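Long-range contacts in flagellar hook-associated protein (Burkholderia pseudomallei, PDB 4UT1), which probably serves as a structural protein of the bacterial flagellum, forming part of the junction between the hook and the filament: residues Ala111-Ala116 with Gln145-Gln150; Pro302-Leu307 with Pro426-Leu431; Ala311-Ser316 with Thr364-Ser369; Ala320-Gly325 with Ser442-Ala447; Ser335-Gly340 with Asp432-Ala437. All coordinates share one frame; numbering follows the deposited sequence.

Interaction 1. Residues Ala111-Ala116 with Gln145-Gln150; sequences AGIATA and QTLASQ. With EDO (1,2-ethanediol), chain C.
Two helices of the FlgK helical bundle meet here: the first turn of helix 113-129, with Gly-112 at its N-cap position, packs against an interior turn of the long helix 134-193. Ala-116 is central to the packing, and its CB reaches two residues one turn apart on the other helix. It lies 3.8 Å from Leu-147 CD1 and equally 3.8 Å from Gln-150 NE2, so the methyl sits between a leucine branch and the amide end of the glutamine. Ala-116 has only a methyl to place between the helices, and its CA lies 5.2 Å from Leu-147 CA. Ile-113 and Gln-150 run past one another in opposite directions, with Ile-113 CG1 3.9 Å from Gln-150 CB. Outside the pair, Ile-113 also rests on Tyr-597 of helix 593-630, while Leu-147 touches Phe-314 of helix 287-322. A 1,2-ethanediol, probably from the crystallisation liquor, lies by Thr-146, its O1 3.2 Å from Thr-146 OG1 and its O2 3.4 Å from Thr-146 CG2. The amide of Gln-150 is carried back over the helix start by an extended chain (chi2 168°). Its OE1 stops 3.4 Å from Ile-113 N, at an angle too poor for a hydrogen bond, and 3.3 Å from Gly-112 C.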
# COMPACT_ATOMS: atom_id res chain seq x y z
N ALA A 111 7.34 -7.90 -15.76
CA ALA A 111 7.20 -6.91 -16.82
C ALA A 111 6.42 -5.70 -16.32
O ALA A 111 6.26 -5.50 -15.12
CB ALA A 111 6.51 -7.52 -18.04
N GLY A 112 5.92 -4.90 -17.26
CA GLY A 112 5.08 -3.76 -16.93
C GLY A 112 5.74 -2.82 -15.95
O GLY A 112 6.87 -2.38 -16.16
N ILE A 113 5.05 -2.52 -14.86
CA ILE A 113 5.56 -1.57 -13.88
C ILE A 113 6.93 -1.99 -13.31
O ILE A 113 7.76 -1.15 -13.01
CB ILE A 113 4.54 -1.38 -12.75
CG1 ILE A 113 3.39 -0.47 -13.24
CG2 ILE A 113 5.21 -0.79 -11.51
CD1 ILE A 113 2.07 -0.65 -12.53
N ALA A 114 7.17 -3.30 -13.17
CA ALA A 114 8.47 -3.75 -12.69
C ALA A 114 9.58 -3.34 -13.66
O ALA A 114 10.67 -2.91 -13.26
CB ALA A 114 8.48 -5.26 -12.49
N THR A 115 9.29 -3.44 -14.95
CA THR A 115 10.26 -3.03 -15.96
C THR A 115 10.47 -1.52 -15.94
O THR A 115 11.59 -1.06 -16.06
CB THR A 115 9.84 -3.47 -17.37
OG1 THR A 115 9.95 -4.90 -17.47
CG2 THR A 115 10.75 -2.84 -18.40
N ALA A 116 9.39 -0.76 -15.79
CA ALA A 116 9.49 0.70 -15.73
C ALA A 116 10.34 1.13 -14.53
O ALA A 116 11.12 2.08 -14.62
CB ALA A 116 8.11 1.34 -15.65
N GLN A 145 8.45 9.56 -16.44
CA GLN A 145 7.12 9.83 -17.00
C GLN A 145 6.44 8.55 -17.44
O GLN A 145 5.23 8.39 -17.28
CB GLN A 145 7.22 10.84 -18.15
CG GLN A 145 7.51 12.26 -17.66
CD GLN A 145 7.84 13.25 -18.77
OE1 GLN A 145 8.28 12.86 -19.85
NE2 GLN A 145 7.65 14.54 -18.49
N THR A 146 7.23 7.64 -17.99
CA THR A 146 6.76 6.32 -18.39
C THR A 146 6.22 5.54 -17.20
O THR A 146 5.11 4.98 -17.25
CB THR A 146 7.89 5.54 -19.07
OG1 THR A 146 8.10 6.10 -20.37
CG2 THR A 146 7.56 4.06 -19.20
N LEU A 147 6.98 5.54 -16.11
CA LEU A 147 6.54 4.90 -14.89
C LEU A 147 5.27 5.54 -14.35
O LEU A 147 4.33 4.84 -13.96
CB LEU A 147 7.67 4.96 -13.84
CG LEU A 147 7.29 4.48 -12.45
CD1 LEU A 147 6.91 3.02 -12.46
CD2 LEU A 147 8.47 4.73 -11.49
N ALA A 148 5.22 6.87 -14.33
CA ALA A 148 4.06 7.57 -13.77
C ALA A 148 2.82 7.25 -14.59
O ALA A 148 1.73 7.05 -14.06
CB ALA A 148 4.31 9.08 -13.74
N SER A 149 2.99 7.20 -15.91
CA SER A 149 1.87 6.89 -16.78
C SER A 149 1.26 5.55 -16.43
O SER A 149 0.03 5.41 -16.40
CB SER A 149 2.31 6.89 -18.25
OG SER A 149 2.49 8.23 -18.69
N GLN A 150 2.11 4.57 -16.17
CA GLN A 150 1.63 3.22 -15.89
C GLN A 150 0.96 3.13 -14.53
O GLN A 150 -0.10 2.50 -14.37
CB GLN A 150 2.77 2.22 -16.01
CG GLN A 150 3.19 2.00 -17.44
CD GLN A 150 4.49 1.24 -17.56
OE1 GLN A 150 4.65 0.16 -16.98
NE2 GLN A 150 5.43 1.80 -18.29
C1 EDO C . 10.99 3.94 -20.95
O1 EDO C . 11.18 5.37 -20.90
C2 EDO C . 11.59 3.30 -19.70
O2 EDO C . 10.61 2.54 -18.98

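Interaction 2. Residues Pro302-Leu307 with Pro426-Leu431; sequences PAQAQL and PTRGAL
Thr-427 OG1 donates to Ala-305 O at 2.7 Å, the one hydrogen bond assigned between the segments. The hydroxyl lies in the carbonyl plane on a lone pair, with a C=O...O angle of 117°. A chi1 of 60° puts OG1 between the backbone N and the carbonyl carbon of its own residue, facing the helix. From the residue just before Ala-305, the extended side chain of Gln-304 crosses that of Arg-428 at about a right angle, its CD 3.4 Å from Arg-428 CG. The amide and guanidinium planes are 25° apart, but the guanidinium itself is held outside the pair, by salt bridges to Asp-256 and Asp-370. Gln-304 NE2 comes 3.0 Å from Arg-428 O, and its OE1 accepts from Arg-162 of helix 134-193. The bond from Arg-162 and the two salt bridges probably limit rotation of these buried polar ends. Beyond them, Leu-307 and Leu-431 also cross at about a right angle, Leu-307 CD2 lying 3.9 Å from Leu-431 CD1; the latter methyl also approaches Gln-304 CG, at 4.1 Å. Thr-427 to Ala-430 form a type I beta turn, closed by Ala-430 N to Thr-427 O. The arrangement is that of an interdomain connection, in which the chain leaving strand 421-425 of the D2-like domain turns back onto helix 287-322 of the helical domain.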
# COMPACT_ATOMS: atom_id res chain seq x y z
N PRO A 302 -7.09 -5.67 -1.98
CA PRO A 302 -5.70 -5.93 -1.56
C PRO A 302 -4.71 -5.62 -2.67
O PRO A 302 -3.64 -5.07 -2.39
CB PRO A 302 -5.70 -7.43 -1.23
CG PRO A 302 -7.12 -7.68 -0.79
CD PRO A 302 -7.95 -6.84 -1.72
N ALA A 303 -5.07 -5.94 -3.91
CA ALA A 303 -4.14 -5.74 -5.01
C ALA A 303 -3.83 -4.26 -5.16
O ALA A 303 -2.68 -3.89 -5.36
CB ALA A 303 -4.69 -6.30 -6.31
N GLN A 304 -4.84 -3.40 -5.06
CA GLN A 304 -4.55 -1.99 -5.22
C GLN A 304 -3.74 -1.44 -4.04
O GLN A 304 -2.89 -0.58 -4.22
CB GLN A 304 -5.82 -1.16 -5.41
CG GLN A 304 -5.46 0.26 -5.84
CD GLN A 304 -6.64 1.09 -6.22
OE1 GLN A 304 -7.79 0.63 -6.17
NE2 GLN A 304 -6.37 2.34 -6.60
N ALA A 305 -4.00 -1.95 -2.84
CA ALA A 305 -3.25 -1.51 -1.67
C ALA A 305 -1.78 -1.90 -1.82
O ALA A 305 -0.87 -1.15 -1.41
CB ALA A 305 -3.83 -2.11 -0.39
N GLN A 306 -1.55 -3.09 -2.35
CA GLN A 306 -0.18 -3.56 -2.57
C GLN A 306 0.55 -2.77 -3.64
O GLN A 306 1.72 -2.41 -3.47
CB GLN A 306 -0.19 -5.05 -2.93
CG GLN A 306 -0.69 -5.93 -1.77
CD GLN A 306 -1.15 -7.31 -2.23
OE1 GLN A 306 -0.76 -7.78 -3.31
NE2 GLN A 306 -1.98 -7.95 -1.43
N LEU A 307 -0.11 -2.52 -4.76
CA LEU A 307 0.53 -1.79 -5.84
C LEU A 307 0.71 -0.34 -5.42
O LEU A 307 1.71 0.28 -5.73
CB LEU A 307 -0.27 -1.89 -7.13
CG LEU A 307 0.36 -1.16 -8.33
CD1 LEU A 307 1.75 -1.72 -8.66
CD2 LEU A 307 -0.55 -1.24 -9.54
N PRO A 426 -4.15 3.58 3.59
CA PRO A 426 -2.90 4.33 3.49
C PRO A 426 -2.32 4.38 2.08
O PRO A 426 -1.63 5.36 1.79
CB PRO A 426 -1.96 3.58 4.43
CG PRO A 426 -2.89 2.81 5.37
CD PRO A 426 -4.02 2.41 4.47
N THR A 427 -2.59 3.38 1.24
CA THR A 427 -1.90 3.29 -0.06
C THR A 427 -2.79 3.11 -1.29
O THR A 427 -2.30 3.21 -2.41
CB THR A 427 -0.90 2.12 -0.08
OG1 THR A 427 -1.59 0.89 0.16
CG2 THR A 427 0.19 2.32 0.98
N ARG A 428 -4.08 2.86 -1.10
CA ARG A 428 -4.94 2.64 -2.26
C ARG A 428 -4.88 3.81 -3.23
O ARG A 428 -4.77 3.62 -4.45
CB ARG A 428 -6.41 2.41 -1.85
CG ARG A 428 -7.28 2.08 -3.06
CD ARG A 428 -8.76 1.95 -2.72
NE ARG A 428 -9.03 0.83 -1.82
CZ ARG A 428 -10.23 0.56 -1.31
NH1 ARG A 428 -11.27 1.33 -1.63
NH2 ARG A 428 -10.39 -0.48 -0.49
N GLY A 429 -4.96 5.03 -2.69
CA GLY A 429 -4.99 6.24 -3.48
C GLY A 429 -3.66 6.77 -4.00
O GLY A 429 -3.62 7.79 -4.70
N ALA A 430 -2.57 6.10 -3.66
CA ALA A 430 -1.26 6.57 -4.06
C ALA A 430 -1.10 6.61 -5.58
O ALA A 430 -0.36 7.44 -6.11
CB ALA A 430 -0.18 5.71 -3.44
N LEU A 431 -1.79 5.70 -6.26
CA LEU A 431 -1.68 5.60 -7.72
C LEU A 431 -2.29 6.79 -8.43
O LEU A 431 -1.74 7.28 -9.41
CB LEU A 431 -2.33 4.31 -8.21
CG LEU A 431 -1.84 2.99 -7.64
CD1 LEU A 431 -2.58 1.82 -8.27
CD2 LEU A 431 -0.31 2.87 -7.81

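Interaction 3. Residues Ala311-Ser316 with Thr364-Ser369; sequences AVSFAS and TQPTTS
Thr-364 meets two residues one turn apart on helix 287-322, Ser-313 and Ser-316. Its carbonyl oxygen accepts from the first: Ser-313 OG donates to Thr-364 O over 2.7 Å, from a position tilted 32° out of the carbonyl plane and with a C=O...O angle of 132°. The serine oxygen points away from its own backbone N (chi1 -177°), which carries it off the helix wall to the loop. The same OG is hydrogen-bonded to Thr-585 OG1, so this buried hydroxyl joins the helix to two separate pieces of chain. At the second serine the approach is through carbon: Ser-316 CB is 3.7 Å from Thr-364 N and 3.8 Å from Thr-364 CG2. The threonine methyl lies anti to its carbonyl carbon, while its OG1 is engaged by Asp-362 within the loop.

This is a domain-to-domain contact, the loop between strands 356-360 and 371-375 of the D2-like domain being laid on a helix of the helical domain. The close spacing of Ser-313 CA and Thr-364 CA, 4.3 Å, shows how near the two backbones run.

After Gln-365, Pro-366 brings its ring to the helix. Pro-366 CD sits 3.8 Å from Ser-313 CB, and Pro-366 CB, beyond CG, is 3.9 Å from Val-312 CG1. Proline and valine slide past each other in opposite directions, and Phe-360 of strand 356-360 touches both. Further on, Thr-367 leaves the helix and packs on Pro-426.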
# COMPACT_ATOMS: atom_id res chain seq x y z
N ALA A 311 4.28 2.23 -5.13
CA ALA A 311 4.37 3.63 -5.53
C ALA A 311 4.88 4.52 -4.39
O ALA A 311 5.78 5.36 -4.58
CB ALA A 311 3.02 4.14 -6.03
N VAL A 312 4.32 4.33 -3.20
CA VAL A 312 4.70 5.12 -2.05
C VAL A 312 6.16 4.86 -1.69
O VAL A 312 6.92 5.78 -1.49
CB VAL A 312 3.81 4.85 -0.82
CG1 VAL A 312 4.40 5.51 0.43
CG2 VAL A 312 2.39 5.34 -1.07
N SER A 313 6.53 3.59 -1.60
CA SER A 313 7.89 3.26 -1.23
C SER A 313 8.88 3.80 -2.26
O SER A 313 9.92 4.33 -1.90
CB SER A 313 8.07 1.75 -1.07
OG SER A 313 9.39 1.47 -0.63
N PHE A 314 8.56 3.65 -3.55
CA PHE A 314 9.41 4.16 -4.61
C PHE A 314 9.61 5.68 -4.49
O PHE A 314 10.73 6.16 -4.46
CB PHE A 314 8.83 3.81 -6.00
CG PHE A 314 9.46 4.57 -7.14
CD1 PHE A 314 8.98 5.82 -7.52
CD2 PHE A 314 10.54 4.04 -7.83
CE1 PHE A 314 9.55 6.51 -8.56
CE2 PHE A 314 11.12 4.73 -8.89
CZ PHE A 314 10.63 5.97 -9.25
N ALA A 315 8.51 6.42 -4.43
CA ALA A 315 8.57 7.87 -4.31
C ALA A 315 9.35 8.30 -3.06
O ALA A 315 10.20 9.17 -3.13
CB ALA A 315 7.17 8.46 -4.29
N SER A 316 9.07 7.66 -1.93
CA SER A 316 9.70 8.03 -0.68
C SER A 316 11.21 7.80 -0.73
O SER A 316 11.98 8.65 -0.32
CB SER A 316 9.09 7.25 0.49
OG SER A 316 7.75 7.66 0.72
N THR A 364 9.24 4.95 3.34
CA THR A 364 9.93 4.01 2.46
C THR A 364 9.50 2.58 2.78
O THR A 364 9.72 1.67 2.00
CB THR A 364 11.48 4.09 2.58
OG1 THR A 364 11.87 3.68 3.89
CG2 THR A 364 11.97 5.51 2.30
N GLN A 365 8.89 2.40 3.95
CA GLN A 365 8.32 1.11 4.32
C GLN A 365 6.85 1.26 4.69
O GLN A 365 6.47 1.16 5.85
CB GLN A 365 9.10 0.47 5.48
CG GLN A 365 10.59 0.35 5.20
CD GLN A 365 11.35 -0.15 6.41
OE1 GLN A 365 11.53 -1.35 6.59
NE2 GLN A 365 11.78 0.77 7.26
N PRO A 366 6.00 1.49 3.68
CA PRO A 366 4.57 1.71 3.93
C PRO A 366 3.85 0.41 4.24
O PRO A 366 4.39 -0.68 4.04
CB PRO A 366 4.08 2.29 2.60
CG PRO A 366 4.98 1.68 1.60
CD PRO A 366 6.33 1.54 2.25
N THR A 367 2.63 0.54 4.75
CA THR A 367 1.75 -0.60 4.91
C THR A 367 1.29 -1.07 3.54
O THR A 367 1.45 -0.34 2.56
CB THR A 367 0.53 -0.24 5.76
OG1 THR A 367 -0.07 0.95 5.22
CG2 THR A 367 0.96 0.04 7.20
N THR A 368 0.73 -2.28 3.48
CA THR A 368 0.32 -2.87 2.21
C THR A 368 -1.13 -3.33 2.17
O THR A 368 -1.56 -3.92 1.17
CB THR A 368 1.19 -4.08 1.85
OG1 THR A 368 1.10 -5.05 2.90
CG2 THR A 368 2.65 -3.67 1.65
N SER A 369 -1.87 -3.09 3.25
CA SER A 369 -3.30 -3.48 3.32
C SER A 369 -4.24 -2.31 3.59
O SER A 369 -3.86 -1.14 3.48
CB SER A 369 -3.51 -4.56 4.40
OG SER A 369 -4.81 -5.15 4.27

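Interaction 4. Residues Ala320-Gly325 with Ser442-Ala447; sequences AQNALG and SAIAAA
Asn-322 uses both ends of its amide to hold the backbone of residues 443-445. Its OD1 accepts from Ala-445 N at 2.9 Å, in a nearly straight bond. On the other branch, ND2 donates to Ala-443 O at 3.2 Å and 172°, the acceptor lying only 4° out of the amide plane. ND2 also donates to Gly-334 O, so three hydrogen bonds grip this one buried amide and fix its rotation. The group reaches the loop because CG stands anti to the backbone N (chi1 -155°). The amide thus bridges the C=O of Ala-443 and the N-H of Ala-445, two residues on.

Around the bonded pair the fit is close. Ala-445, the centre of an inverse gamma turn, directs its methyl at the turn at 322-325, with CB 3.4 Å from Asn-322 O and likewise 3.4 Å from Gly-325 C. Residues 322-325 form a type I beta turn in which Gly-325 N bonds back to Asn-322 O. Gly-325 lies directly against the loop, its CA 3.1 Å from Ala-447 O.

The contact joins the later part of helix 287-322 to the loop that leads from strand 435-436 to strand 450-454. Helix 572-579 touches Asn-322 through Leu-577 and Ala-446 through Ala-574, while Ile-444 packs on Ala-140 and Met-141 of helix 134-193.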
# COMPACT_ATOMS: atom_id res chain seq x y z
N ALA A 320 14.00 10.75 -0.77
CA ALA A 320 14.92 10.81 0.37
C ALA A 320 16.36 10.84 -0.11
O ALA A 320 17.20 11.56 0.45
CB ALA A 320 14.70 9.63 1.32
N GLN A 321 16.65 10.04 -1.13
CA GLN A 321 18.01 9.97 -1.67
C GLN A 321 18.35 11.22 -2.48
O GLN A 321 19.48 11.69 -2.44
CB GLN A 321 18.20 8.72 -2.54
CG GLN A 321 19.67 8.39 -2.86
CD GLN A 321 20.52 8.17 -1.61
OE1 GLN A 321 20.15 7.40 -0.73
NE2 GLN A 321 21.66 8.86 -1.52
N ASN A 322 17.39 11.77 -3.21
CA ASN A 322 17.68 13.00 -3.94
C ASN A 322 18.01 14.16 -2.99
O ASN A 322 18.89 14.99 -3.29
CB ASN A 322 16.52 13.36 -4.88
CG ASN A 322 16.98 14.20 -6.04
OD1 ASN A 322 17.88 13.80 -6.79
ND2 ASN A 322 16.39 15.39 -6.19
N ALA A 323 17.33 14.19 -1.84
CA ALA A 323 17.55 15.19 -0.81
C ALA A 323 18.94 15.08 -0.18
O ALA A 323 19.34 15.96 0.57
CB ALA A 323 16.47 15.07 0.28
N LEU A 324 19.66 13.99 -0.47
CA LEU A 324 21.04 13.83 0.01
C LEU A 324 22.08 14.28 -1.03
O LEU A 324 23.28 14.19 -0.77
CB LEU A 324 21.32 12.37 0.39
CG LEU A 324 20.53 11.82 1.58
CD1 LEU A 324 20.89 10.37 1.86
CD2 LEU A 324 20.76 12.69 2.80
N GLY A 325 21.64 14.73 -2.20
CA GLY A 325 22.58 15.21 -3.20
C GLY A 325 22.44 16.71 -3.42
O GLY A 325 21.62 17.36 -2.78
N SER A 442 17.43 19.02 -14.53
CA SER A 442 18.41 19.65 -13.65
C SER A 442 18.11 19.40 -12.17
O SER A 442 18.99 19.56 -11.31
CB SER A 442 18.47 21.16 -13.93
OG SER A 442 18.92 21.40 -15.26
N ALA A 443 16.87 19.02 -11.87
CA ALA A 443 16.48 18.79 -10.48
C ALA A 443 17.04 17.49 -9.92
O ALA A 443 17.02 17.28 -8.70
CB ALA A 443 14.94 18.79 -10.35
N ILE A 444 17.52 16.60 -10.78
CA ILE A 444 18.18 15.39 -10.30
C ILE A 444 19.49 15.80 -9.61
O ILE A 444 20.35 16.43 -10.22
CB ILE A 444 18.44 14.39 -11.45
CG1 ILE A 444 17.10 13.96 -12.08
CG2 ILE A 444 19.21 13.17 -10.95
CD1 ILE A 444 17.25 13.25 -13.40
N ALA A 445 19.61 15.47 -8.34
CA ALA A 445 20.79 15.85 -7.56
C ALA A 445 21.84 14.76 -7.65
O ALA A 445 21.93 13.90 -6.79
CB ALA A 445 20.40 16.12 -6.11
N ALA A 446 22.65 14.80 -8.71
CA ALA A 446 23.59 13.72 -8.99
C ALA A 446 24.84 13.77 -8.13
O ALA A 446 25.49 12.76 -7.92
CB ALA A 446 23.98 13.75 -10.47
N ALA A 447 25.17 14.95 -7.63
CA ALA A 447 26.42 15.14 -6.90
C ALA A 447 26.27 14.94 -5.39
O ALA A 447 25.22 15.21 -4.83
CB ALA A 447 26.96 16.52 -7.18

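Interaction 5. Residues Ser335-Gly340 with Asp432-Ala437; sequences SLFAVG and DGFSLA
Residues 337-338 and 435-436 form a two-stranded antiparallel sheet, the two segments running in nearly opposite directions. Ala-338 and Ser-435 are its hydrogen-bonded pair, and two reciprocal bonds satisfy the N-H and C=O of both: Ala-338 N donates to Ser-435 O at 2.9 Å, and Ser-435 N to Ala-338 O at 3.0 Å. The second donor lies in the carbonyl plane; the first is tilted slightly from it. A third bond, from Ala-437 N to Leu-336 O at 2.8 Å, is less well directed, its donor 60° above the carbonyl plane and not on a lone pair. Leu-336 O additionally receives a CA-H...O contact from Leu-436 CA.

Leu-336 N and Phe-337 O are satisfied by Asn-319 of helix 287-322, through its OD1 and ND2 respectively. Residues 336-337 are thus also tied to that helix.

Phe-337 and Leu-436 make the non-hydrogen-bonded pair; their side chains lie side by side, Phe-337 CE1 being 4.0 Å from Leu-436 CD1. Phe-434, with CG anti to its backbone N (chi1 -170°), swings its ring back toward Phe-337. The two rings are inclined at 32° with centroids 5.4 Å apart, and Phe-314 meets Phe-337 edge-to-face from the helix. Near the root of the Phe-434 ring, Val-339 CG1 lies 3.8 Å from Phe-434 CD2, while Phe-434 CZ, at the end of the ring remote from CG, is 3.6 Å from Phe-337 CD1.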
# COMPACT_ATOMS: atom_id res chain seq x y z
N SER A 335 12.24 16.97 -3.92
CA SER A 335 11.48 15.80 -4.34
C SER A 335 11.49 15.63 -5.85
O SER A 335 11.47 16.61 -6.58
CB SER A 335 10.05 15.88 -3.82
OG SER A 335 10.06 15.73 -2.41
N LEU A 336 11.53 14.38 -6.31
CA LEU A 336 11.33 14.06 -7.73
C LEU A 336 9.93 13.49 -7.98
O LEU A 336 9.44 13.52 -9.10
CB LEU A 336 12.40 13.07 -8.21
CG LEU A 336 13.84 13.60 -8.13
CD1 LEU A 336 14.81 12.57 -8.65
CD2 LEU A 336 13.97 14.90 -8.91
N PHE A 337 9.29 12.98 -6.94
CA PHE A 337 7.95 12.40 -7.06
C PHE A 337 7.03 12.84 -5.92
O PHE A 337 7.49 13.21 -4.85
CB PHE A 337 8.04 10.87 -7.10
CG PHE A 337 8.77 10.35 -8.29
CD1 PHE A 337 8.11 10.17 -9.49
CD2 PHE A 337 10.14 10.11 -8.24
CE1 PHE A 337 8.79 9.73 -10.61
CE2 PHE A 337 10.82 9.65 -9.36
CZ PHE A 337 10.13 9.46 -10.54
N ALA A 338 5.72 12.79 -6.17
CA ALA A 338 4.74 13.11 -5.16
C ALA A 338 3.56 12.14 -5.23
O ALA A 338 3.25 11.60 -6.28
CB ALA A 338 4.26 14.56 -5.32
N VAL A 339 2.92 11.91 -4.08
CA VAL A 339 1.71 11.11 -4.01
C VAL A 339 0.72 11.75 -3.04
O VAL A 339 1.12 12.52 -2.16
CB VAL A 339 1.99 9.66 -3.55
CG1 VAL A 339 3.02 9.00 -4.45
CG2 VAL A 339 2.47 9.66 -2.11
N GLY A 340 -0.57 11.44 -3.19
CA GLY A 340 -1.57 11.96 -2.28
C GLY A 340 -1.48 11.29 -0.92
O GLY A 340 -0.83 10.25 -0.78
N ASP A 432 -3.47 7.22 -7.97
CA ASP A 432 -4.23 8.23 -8.69
C ASP A 432 -3.54 9.58 -8.63
O ASP A 432 -3.71 10.40 -9.54
CB ASP A 432 -5.66 8.35 -8.15
CG ASP A 432 -6.51 7.13 -8.45
OD1 ASP A 432 -6.42 6.59 -9.58
OD2 ASP A 432 -7.30 6.72 -7.57
N GLY A 433 -2.78 9.81 -7.57
CA GLY A 433 -2.05 11.05 -7.40
C GLY A 433 -0.57 10.98 -7.74
O GLY A 433 0.12 12.00 -7.67
N PHE A 434 -0.08 9.81 -8.12
CA PHE A 434 1.35 9.64 -8.42
C PHE A 434 1.79 10.58 -9.54
O PHE A 434 1.22 10.57 -10.63
CB PHE A 434 1.67 8.19 -8.82
CG PHE A 434 3.14 7.91 -8.91
CD1 PHE A 434 3.84 8.13 -10.10
CD2 PHE A 434 3.84 7.44 -7.81
CE1 PHE A 434 5.22 7.90 -10.18
CE2 PHE A 434 5.21 7.20 -7.89
CZ PHE A 434 5.89 7.42 -9.08
N SER A 435 2.83 11.37 -9.29
CA SER A 435 3.34 12.24 -10.34
C SER A 435 4.77 12.65 -10.13
O SER A 435 5.32 12.51 -9.04
CB SER A 435 2.49 13.49 -10.47
OG SER A 435 2.43 14.16 -9.24
N LEU A 436 5.37 13.18 -11.19
CA LEU A 436 6.67 13.80 -11.09
C LEU A 436 6.49 15.11 -10.36
O LEU A 436 5.61 15.91 -10.72
CB LEU A 436 7.28 14.00 -12.49
CG LEU A 436 7.86 12.78 -13.21
CD1 LEU A 436 6.80 11.71 -13.50
CD2 LEU A 436 8.57 13.19 -14.51
N ALA A 437 7.27 15.34 -9.30
CA ALA A 437 7.23 16.63 -8.63
C ALA A 437 7.78 17.71 -9.56
O ALA A 437 7.37 18.87 -9.49
CB ALA A 437 8.01 16.59 -7.34

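Overall arrangement
Helix 287-322 threads most of the set: interactions 2, 3 and 4 follow one another along it. The centres of interactions 2 and 3 are about 9 Å apart, and those of interactions 3 and 4 about 19 Å. Interaction 5 lies beside the helix, its centre about 12 Å from that of interaction 3, joined through Phe-314, Phe-337 and Phe-434. Interaction 1 closes first in the chain and lies on the helix pair 113-129 and 134-193; it touches 2, 3 and 5 by packing alone, for example Leu-147 on Phe-314. Interactions 2 and 3 tie the D2-like domain to the helical bundle; each crosses 4 and 5 along the chain, which returns to the helical region after that domain.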